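Local coordinates for protein branched-chain-amino-acid aminotransferase (Pseudomonas aeruginosa, PDB 6NST) that probably catalyses reversible amino-group transfer between leucine, isoleucine or valine and 2-oxoglutarate, with pyridoxal 5'-phosphate as cofactor, at residues E251-G256 with P279-L284; M35-G40 with P100-G105. The protein carries 1 engineered substitution. All coordinates share one frame; numbering follows the deposited sequence.

In the fold
From the N terminus, interaction 2 comes first: 35-40 opens an excursion of 59 residues, through strand 51-53 and helices 55-68 and 77-89, which closes when 100-105 pairs beside it. The chain then enters the mixed sheet with strand 140-145 and passes Lys160, by similarity the cofactor lysine. Farther on, interaction 1 closes a shorter loop of 22 residues holding strands 262-267 and 270-271. The loops are in series, neither nested nor crossed. The contact centres lie about 30 Å apart on opposite sides of the chain's centre: interaction 2 pairs strands within the antiparallel sheet, and interaction 1 sets the start of helix 279-292 against strand 251-256 of the mixed sheet.

Interaction 1 of 2, residues E251-G256 with P279-L284; sequences EAFFTG and PVTEKL
Glu251 OE2 is gripped twice by Thr281: the hydroxyl OG1 donates to it over 2.6 Å, and the backbone N-H points at it at 158°. The second bond, Thr281 N to Glu251 OE2, measures 2.5 Å, short enough that its exact length is doubtful. The two donors use different lone pairs, the hydroxyl the anti one and the amide the syn one. With chi1 at -54°, Thr281 OG1 stands beside its own backbone N, which brings both donors to the same oxygen. The other carboxylate oxygen, Glu251 OE1, takes the Val280 N-H on its syn side at 3.0 Å. The Glu251 chain runs extended beyond CG, carrying its carboxylate across to the helix, whose axis passes 8.2 Å from that of the strand.

Next along the strand from this polar end, Phe253 carries the apolar part. Thr281 CG2 lies 3.8 Å from Phe253 CB, and at the ring tip Phe253 CZ meets Leu284 CD1 at 3.9 Å. Phe201 of strand 199-204 meets the same ring nearly parallel.

Helix 279-292 thus packs on strand 251-256 of the mixed sheet with its first-turn amides on a buried carboxylate, whose negative charge the helix dipole would probably help to stabilise.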
loop_
_atom_site.group_PDB
_atom_site.type_symbol
_atom_site.label_atom_id
_atom_site.label_comp_id
_atom_site.label_asym_id
_atom_site.label_seq_id
_atom_site.Cartn_x
_atom_site.Cartn_y
_atom_site.Cartn_z
ATOM N N GLU A 251 -14.056 -2.792 27.365
ATOM C CA GLU A 251 -13.836 -4.229 27.431
ATOM C C GLU A 251 -13.213 -4.695 26.124
ATOM O O GLU A 251 -13.207 -3.978 25.121
ATOM C CB GLU A 251 -15.139 -5.001 27.679
ATOM C CG GLU A 251 -15.881 -4.617 28.941
ATOM C CD GLU A 251 -17.218 -5.320 29.051
ATOM O OE1 GLU A 251 -18.222 -4.642 29.354
ATOM O OE2 GLU A 251 -17.265 -6.547 28.825
ATOM N N ALA A 252 -12.699 -5.922 26.143
ATOM C CA ALA A 252 -12.166 -6.555 24.947
ATOM C C ALA A 252 -12.089 -8.053 25.192
ATOM O O ALA A 252 -11.765 -8.483 26.303
ATOM C CB ALA A 252 -10.783 -6.002 24.582
ATOM N N PHE A 253 -12.390 -8.842 24.161
ATOM C CA PHE A 253 -12.261 -10.284 24.298
ATOM C C PHE A 253 -12.010 -10.923 22.941
ATOM O O PHE A 253 -12.177 -10.298 21.891
ATOM C CB PHE A 253 -13.494 -10.910 24.971
ATOM C CG PHE A 253 -14.787 -10.667 24.246
ATOM C CD1 PHE A 253 -15.240 -11.555 23.283
ATOM C CD2 PHE A 253 -15.568 -9.565 24.550
ATOM C CE1 PHE A 253 -16.439 -11.338 22.626
ATOM C CE2 PHE A 253 -16.768 -9.343 23.898
ATOM C CZ PHE A 253 -17.206 -10.230 22.937
ATOM N N PHE A 254 -11.597 -12.184 22.992
ATOM C CA PHE A 254 -11.364 -13.017 21.825
ATOM C C PHE A 254 -12.465 -14.062 21.712
ATOM O O PHE A 254 -13.000 -14.533 22.719
ATOM C CB PHE A 254 -10.004 -13.719 21.912
ATOM C CG PHE A 254 -8.833 -12.847 21.554
ATOM C CD1 PHE A 254 -8.843 -12.083 20.400
ATOM C CD2 PHE A 254 -7.715 -12.805 22.371
ATOM C CE1 PHE A 254 -7.761 -11.289 20.067
ATOM C CE2 PHE A 254 -6.631 -12.011 22.045
ATOM C CZ PHE A 254 -6.656 -11.254 20.890
ATOM N N THR A 255 -12.796 -14.427 20.473
ATOM C CA THR A 255 -13.731 -15.510 20.206
ATOM C C THR A 255 -13.087 -16.513 19.264
ATOM O O THR A 255 -12.379 -16.134 18.326
ATOM C CB THR A 255 -15.045 -15.010 19.596
ATOM O OG1 THR A 255 -14.783 -14.377 18.337
ATOM C CG2 THR A 255 -15.727 -14.026 20.532
ATOM N N GLY A 256 -13.338 -17.788 19.521
ATOM C CA GLY A 256 -12.804 -18.851 18.688
ATOM C C GLY A 256 -13.337 -20.182 19.168
ATOM O O GLY A 256 -13.872 -20.301 20.275
ATOM N N PRO A 279 -18.471 -6.376 32.310
ATOM C CA PRO A 279 -19.835 -6.906 32.444
ATOM C C PRO A 279 -20.371 -7.502 31.152
ATOM O O PRO A 279 -20.973 -8.581 31.167
ATOM C CB PRO A 279 -20.654 -5.677 32.870
ATOM C CG PRO A 279 -19.647 -4.665 33.334
ATOM C CD PRO A 279 -18.413 -4.922 32.537
ATOM N N VAL A 280 -20.168 -6.803 30.033
ATOM C CA VAL A 280 -20.679 -7.290 28.756
ATOM C C VAL A 280 -19.971 -8.576 28.349
ATOM O O VAL A 280 -20.607 -9.526 27.877
ATOM C CB VAL A 280 -20.549 -6.196 27.678
ATOM C CG1 VAL A 280 -20.961 -6.733 26.314
ATOM C CG2 VAL A 280 -21.397 -4.987 28.053
ATOM N N THR A 281 -18.649 -8.637 28.537
ATOM C CA THR A 281 -17.919 -9.868 28.253
ATOM C C THR A 281 -18.447 -11.027 29.089
ATOM O O THR A 281 -18.595 -12.146 28.587
ATOM C CB THR A 281 -16.424 -9.677 28.513
ATOM O OG1 THR A 281 -15.940 -8.548 27.775
ATOM C CG2 THR A 281 -15.649 -10.922 28.090
ATOM N N GLU A 282 -18.744 -10.773 30.367
ATOM C CA GLU A 282 -19.199 -11.845 31.248
ATOM C C GLU A 282 -20.547 -12.398 30.799
ATOM O O GLU A 282 -20.761 -13.616 30.819
ATOM C CB GLU A 282 -19.273 -11.347 32.692
ATOM C CG GLU A 282 -19.745 -12.401 33.687
ATOM C CD GLU A 282 -19.747 -11.901 35.120
ATOM O OE1 GLU A 282 -19.341 -10.743 35.357
ATOM O OE2 GLU A 282 -20.156 -12.672 36.014
ATOM N N LYS A 283 -21.466 -11.521 30.384
ATOM C CA LYS A 283 -22.777 -11.984 29.941
ATOM C C LYS A 283 -22.680 -12.762 28.635
ATOM O O LYS A 283 -23.364 -13.778 28.459
ATOM C CB LYS A 283 -23.733 -10.799 29.803
ATOM C CG LYS A 283 -24.214 -10.243 31.136
ATOM C CD LYS A 283 -25.183 -9.084 30.959
ATOM C CE LYS A 283 -24.467 -7.822 30.507
ATOM N NZ LYS A 283 -25.395 -6.658 30.420
ATOM N N LEU A 284 -21.835 -12.307 27.706
ATOM C CA LEU A 284 -21.679 -13.024 26.444
ATOM C C LEU A 284 -20.915 -14.326 26.641
ATOM O O LEU A 284 -21.224 -15.339 26.001
ATOM C CB LEU A 284 -20.980 -12.135 25.415
ATOM C CG LEU A 284 -21.745 -10.873 25.004
ATOM C CD1 LEU A 284 -20.962 -10.075 23.972
ATOM C CD2 LEU A 284 -23.127 -11.228 24.476
#

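Interaction 2 of 2, residues M35-G40 with P100-G105; sequences MGVFEG and PMVFYG
Val37 and Val102 form the apolar centre, lying side by side and pointing the same way, with Val37 CG2 3.6 Å from Val102 CB. That methyl sits between its own backbone N and carbonyl carbon (Val37 chi1 -55° places CG1 beside the N), which turns it to the neighbouring strand; Leu62 of helix 55-68 covers both valines. On the other face Phe38 CB rests on Met101 CG at 3.6 Å, while the rest of each side chain leads away, and His32 of the second subunit packs on both. Farther along, Met35 CG touches Tyr104 CE2 at 3.6 Å, the two side chains running alongside each other.

The strands are antiparallel neighbours in the seven-stranded sheet. In the hydrogen-bonded pair, Val102 N reaches Val37 O at 2.7 Å and 171°, whereas the return bond, Val37 N to Val102 O, is 3.0 Å long and more bent, at 144°. Glu39 N to Pro100 O, 2.8 Å, continues the pairing two residues on, past the non-hydrogen-bonded pair Phe38-Met101.

At this polar edge Glu39 CB lies 3.9 Å from Pro100 CD, but the chain bends at chi2 and carries its carboxylate to a salt bridge with Arg61 and a hydrogen bond with His58. Arg61 probably compensates the buried charge, and Phe38 lies about 4 Å, side chain to side chain, from Lys160, by similarity the cofactor-carrying residue, without cofactor attached here.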
loop_
_atom_site.group_PDB
_atom_site.type_symbol
_atom_site.label_atom_id
_atom_site.label_comp_id
_atom_site.label_asym_id
_atom_site.label_seq_id
_atom_site.Cartn_x
_atom_site.Cartn_y
_atom_site.Cartn_z
ATOM N N MET A 35 -0.891 -26.967 0.785
ATOM C CA MET A 35 -2.193 -26.900 0.123
ATOM C C MET A 35 -3.130 -27.918 0.757
ATOM O O MET A 35 -3.079 -29.113 0.453
ATOM C CB MET A 35 -2.045 -27.140 -1.374
ATOM C CG MET A 35 -3.340 -27.044 -2.162
ATOM S SD MET A 35 -4.104 -25.417 -2.057
ATOM C CE MET A 35 -4.673 -25.211 -3.741
ATOM N N GLY A 36 -3.987 -27.437 1.641
ATOM C CA GLY A 36 -4.982 -28.274 2.273
ATOM C C GLY A 36 -5.856 -27.402 3.145
ATOM O O GLY A 36 -5.504 -26.264 3.472
ATOM N N VAL A 37 -7.011 -27.948 3.505
ATOM C CA VAL A 37 -7.973 -27.220 4.322
ATOM C C VAL A 37 -8.300 -28.055 5.551
ATOM O O VAL A 37 -8.187 -29.286 5.537
ATOM C CB VAL A 37 -9.253 -26.867 3.528
ATOM C CG1 VAL A 37 -8.896 -26.094 2.265
ATOM C CG2 VAL A 37 -10.039 -28.119 3.181
ATOM N N PHE A 38 -8.690 -27.377 6.627
ATOM C CA PHE A 38 -8.990 -28.058 7.877
ATOM C C PHE A 38 -10.018 -27.252 8.656
ATOM O O PHE A 38 -10.381 -26.133 8.283
ATOM C CB PHE A 38 -7.725 -28.287 8.716
ATOM C CG PHE A 38 -7.172 -27.040 9.348
ATOM C CD1 PHE A 38 -7.371 -26.785 10.694
ATOM C CD2 PHE A 38 -6.445 -26.128 8.600
ATOM C CE1 PHE A 38 -6.861 -25.643 11.282
ATOM C CE2 PHE A 38 -5.932 -24.983 9.181
ATOM C CZ PHE A 38 -6.140 -24.740 10.526
ATOM N N GLU A 39 -10.488 -27.843 9.751
ATOM C CA GLU A 39 -11.472 -27.210 10.614
ATOM C C GLU A 39 -11.120 -27.484 12.068
ATOM O O GLU A 39 -10.407 -28.436 12.393
ATOM C CB GLU A 39 -12.894 -27.706 10.315
ATOM C CG GLU A 39 -13.596 -26.957 9.193
ATOM C CD GLU A 39 -13.786 -25.485 9.515
ATOM O OE1 GLU A 39 -13.550 -24.643 8.622
ATOM O OE2 GLU A 39 -14.162 -25.171 10.665
ATOM N N GLY A 40 -11.622 -26.617 12.940
ATOM C CA GLY A 40 -11.552 -26.835 14.369
ATOM C C GLY A 40 -12.951 -26.912 14.938
ATOM O O GLY A 40 -13.716 -25.947 14.847
ATOM N N PRO A 100 -11.083 -32.056 11.559
ATOM C CA PRO A 100 -11.271 -32.512 10.178
ATOM C C PRO A 100 -10.245 -31.829 9.288
ATOM O O PRO A 100 -10.029 -30.620 9.390
ATOM C CB PRO A 100 -12.701 -32.071 9.838
ATOM C CG PRO A 100 -13.316 -31.624 11.145
ATOM C CD PRO A 100 -12.173 -31.166 11.994
ATOM N N MET A 101 -9.599 -32.608 8.426
ATOM C CA MET A 101 -8.513 -32.073 7.618
ATOM C C MET A 101 -8.509 -32.745 6.254
ATOM O O MET A 101 -8.543 -33.976 6.161
ATOM C CB MET A 101 -7.163 -32.258 8.323
ATOM C CG MET A 101 -6.057 -31.360 7.797
ATOM S SD MET A 101 -5.090 -32.125 6.486
ATOM C CE MET A 101 -4.070 -33.247 7.440
ATOM N N VAL A 102 -8.474 -31.923 5.208
ATOM C CA VAL A 102 -8.464 -32.367 3.819
ATOM C C VAL A 102 -7.097 -32.036 3.237
ATOM O O VAL A 102 -6.629 -30.899 3.361
ATOM C CB VAL A 102 -9.588 -31.691 3.015
ATOM C CG1 VAL A 102 -9.518 -32.077 1.553
ATOM C CG2 VAL A 102 -10.950 -32.030 3.607
ATOM N N PHE A 103 -6.453 -33.023 2.611
ATOM C CA PHE A 103 -5.094 -32.816 2.128
ATOM C C PHE A 103 -4.833 -33.650 0.881
ATOM O O PHE A 103 -5.440 -34.705 0.679
ATOM C CB PHE A 103 -4.051 -33.142 3.212
ATOM C CG PHE A 103 -4.001 -34.594 3.612
ATOM C CD1 PHE A 103 -3.068 -35.452 3.049
ATOM C CD2 PHE A 103 -4.865 -35.094 4.575
ATOM C CE1 PHE A 103 -3.008 -36.782 3.425
ATOM C CE2 PHE A 103 -4.810 -36.424 4.956
ATOM C CZ PHE A 103 -3.879 -37.269 4.381
ATOM N N TYR A 104 -3.919 -33.155 0.046
ATOM C CA TYR A 104 -3.477 -33.893 -1.128
ATOM C C TYR A 104 -2.527 -35.012 -0.723
ATOM O O TYR A 104 -1.730 -34.868 0.204
ATOM C CB TYR A 104 -2.780 -32.957 -2.119
ATOM C CG TYR A 104 -3.718 -32.121 -2.960
ATOM C CD1 TYR A 104 -4.893 -32.657 -3.471
ATOM C CD2 TYR A 104 -3.427 -30.792 -3.241
ATOM C CE1 TYR A 104 -5.752 -31.892 -4.242
ATOM C CE2 TYR A 104 -4.279 -30.020 -4.011
ATOM C CZ TYR A 104 -5.439 -30.574 -4.507
ATOM O OH TYR A 104 -6.290 -29.809 -5.272
ATOM N N GLY A 105 -2.607 -36.131 -1.438
ATOM C CA GLY A 105 -1.838 -37.310 -1.099
ATOM C C GLY A 105 -0.424 -37.265 -1.641
ATOM O O GLY A 105 0.083 -36.221 -2.061
#